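Long-range contact in putative uncharacterized protein (Rhodobacter sphaeroides 2.4.1, PDB 3FAC), which is of unknown function but belongs to the Gfa family and may bind zinc and act as a carbon-sulfur lyase: residues C73-H78 with G89-I94. Sequence-based numbering, arbitrary orientation.
Sequences CGIYTH and GVNVAI
N91 uses both its backbone N and its side-chain ND2 to bond two successive carbonyls of the facing segment, near the open end of the antiparallel hairpin formed by strands 76-80 and 87-91 in this protein of the beta-tent clan. H78 and V90 make a non-hydrogen-bonded pair, their CA atoms 4.3 Å apart, and beyond it N91 N donates to T77 O in a nearly straight bond of 2.9 Å. The short segments 76-78 and 89-91 run antiparallel but skewed, at 141°, and the next link across comes from the asparagine side chain. With CG anti to its own backbone N (chi1 -166°), N91 reaches across so that ND2 donates to Y76 O at 2.7 Å, in the carbonyl plane but bent at the hydrogen. The other end of the amide turns back: OD1 accepts from A93 N on a lone pair, closing an Asx turn, so both ends of the group are held and its rotation is fixed. The Y76 ring crosses the amide obliquely, the planes 37° apart, while its OH bonds to H79 and R34 makes a cation-pi contact with the ring. An alanine at N91 would probably loosen both the turn and the junction, since the bonds to Y76 O and A93 N would go. Around this buried, tightly packed centre, I94 lays CD1 near T77 O and CA. Packing thins toward the partly exposed I75, whose CG2 meets I94 CG2 at 3.9 Å, and past it G74 and C73, disulfide-bonded to C7, lie clear of the other segment. Two adjacent carbonyls are thus satisfied by one residue, T77 O through its backbone and Y76 O through its side chain, which implies that the same amide ties the hairpin partner to the Asx turn through A93 N.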
loop_
_atom_site.group_PDB
_atom_site.type_symbol
_atom_site.label_atom_id
_atom_site.label_comp_id
_atom_site.label_asym_id
_atom_site.label_seq_id
_atom_site.Cartn_x
_atom_site.Cartn_y
_atom_site.Cartn_z
ATOM N N CYS A 73 -8.553 -11.966 -2.141
ATOM C CA CYS A 73 -8.708 -11.219 -3.380
ATOM C C CYS A 73 -7.366 -10.864 -4.029
ATOM O O CYS A 73 -7.318 -10.354 -5.152
ATOM C CB CYS A 73 -9.545 -9.958 -3.129
ATOM S SG CYS A 73 -8.997 -8.923 -1.751
ATOM N N GLY A 74 -6.279 -11.140 -3.320
ATOM C CA GLY A 74 -4.956 -10.861 -3.852
ATOM C C GLY A 74 -4.598 -9.391 -3.956
ATOM O O GLY A 74 -3.562 -9.047 -4.522
ATOM N N ILE A 75 -5.438 -8.520 -3.399
ATOM C CA ILE A 75 -5.190 -7.081 -3.462
ATOM C C ILE A 75 -4.108 -6.574 -2.513
ATOM O O ILE A 75 -4.157 -6.798 -1.304
ATOM C CB ILE A 75 -6.482 -6.284 -3.188
ATOM C CG1 ILE A 75 -7.528 -6.604 -4.260
ATOM C CG2 ILE A 75 -6.172 -4.790 -3.138
ATOM C CD1 ILE A 75 -7.064 -6.320 -5.689
ATOM N N TYR A 76 -3.132 -5.880 -3.080
ATOM C CA TYR A 76 -2.033 -5.304 -2.313
ATOM C C TYR A 76 -2.541 -4.134 -1.463
ATOM O O TYR A 76 -3.018 -3.134 -1.998
ATOM C CB TYR A 76 -0.946 -4.829 -3.287
ATOM C CG TYR A 76 -0.174 -3.600 -2.859
ATOM C CD1 TYR A 76 0.654 -3.620 -1.733
ATOM C CD2 TYR A 76 -0.230 -2.429 -3.617
ATOM C CE1 TYR A 76 1.413 -2.502 -1.378
ATOM C CE2 TYR A 76 0.522 -1.307 -3.274
ATOM C CZ TYR A 76 1.343 -1.351 -2.156
ATOM O OH TYR A 76 2.111 -0.250 -1.835
ATOM N N THR A 77 -2.436 -4.264 -0.145
ATOM C CA THR A 77 -2.889 -3.217 0.767
ATOM C C THR A 77 -1.805 -2.182 1.060
ATOM O O THR A 77 -1.939 -1.007 0.709
ATOM C CB THR A 77 -3.362 -3.807 2.123
ATOM O OG1 THR A 77 -2.324 -4.625 2.676
ATOM C CG2 THR A 77 -4.618 -4.647 1.944
ATOM N N HIS A 78 -0.732 -2.624 1.708
ATOM C CA HIS A 78 0.368 -1.737 2.076
ATOM C C HIS A 78 1.674 -2.513 2.219
ATOM O O HIS A 78 1.684 -3.742 2.163
ATOM C CB HIS A 78 0.056 -1.053 3.407
ATOM C CG HIS A 78 -0.018 -2.003 4.564
ATOM N ND1 HIS A 78 -0.972 -2.994 4.655
ATOM C CD2 HIS A 78 0.764 -2.134 5.662
ATOM C CE1 HIS A 78 -0.775 -3.693 5.757
ATOM N NE2 HIS A 78 0.273 -3.192 6.387
ATOM N N GLY A 89 3.967 2.017 2.436
ATOM C CA GLY A 89 3.548 2.388 1.102
ATOM C C GLY A 89 2.136 1.853 1.019
ATOM O O GLY A 89 1.927 0.650 1.156
ATOM N N VAL A 90 1.161 2.733 0.813
ATOM C CA VAL A 90 -0.232 2.307 0.752
ATOM C C VAL A 90 -0.829 2.352 -0.648
ATOM O O VAL A 90 -0.539 3.256 -1.433
ATOM C CB VAL A 90 -1.117 3.174 1.677
ATOM C CG1 VAL A 90 -2.557 2.674 1.650
ATOM C CG2 VAL A 90 -0.581 3.139 3.089
ATOM N N ASN A 91 -1.667 1.366 -0.946
ATOM C CA ASN A 91 -2.346 1.278 -2.232
ATOM C C ASN A 91 -3.468 2.332 -2.224
ATOM O O ASN A 91 -4.484 2.157 -1.544
ATOM C CB ASN A 91 -2.948 -0.121 -2.393
ATOM C CG ASN A 91 -3.385 -0.420 -3.816
ATOM O OD1 ASN A 91 -3.880 0.450 -4.529
ATOM N ND2 ASN A 91 -3.219 -1.670 -4.229
ATOM N N VAL A 92 -3.281 3.420 -2.969
ATOM C CA VAL A 92 -4.279 4.491 -3.024
ATOM C C VAL A 92 -5.670 3.999 -3.438
ATOM O O VAL A 92 -6.684 4.530 -2.990
ATOM C CB VAL A 92 -3.856 5.626 -4.011
ATOM C CG1 VAL A 92 -2.462 6.139 -3.665
ATOM C CG2 VAL A 92 -3.903 5.125 -5.447
ATOM N N ALA A 93 -5.712 2.979 -4.289
ATOM C CA ALA A 93 -6.977 2.446 -4.769
ATOM C C ALA A 93 -7.824 1.762 -3.700
ATOM O O ALA A 93 -9.018 1.551 -3.899
ATOM C CB ALA A 93 -6.730 1.494 -5.922
ATOM N N ILE A 94 -7.227 1.399 -2.571
ATOM C CA ILE A 94 -8.020 0.762 -1.522
ATOM C C ILE A 94 -8.642 1.820 -0.602
ATOM O O ILE A 94 -9.586 1.536 0.137
ATOM C CB ILE A 94 -7.183 -0.237 -0.659
ATOM C CG1 ILE A 94 -6.160 0.511 0.197
ATOM C CG2 ILE A 94 -6.486 -1.246 -1.557
ATOM C CD1 ILE A 94 -5.535 -0.357 1.279
#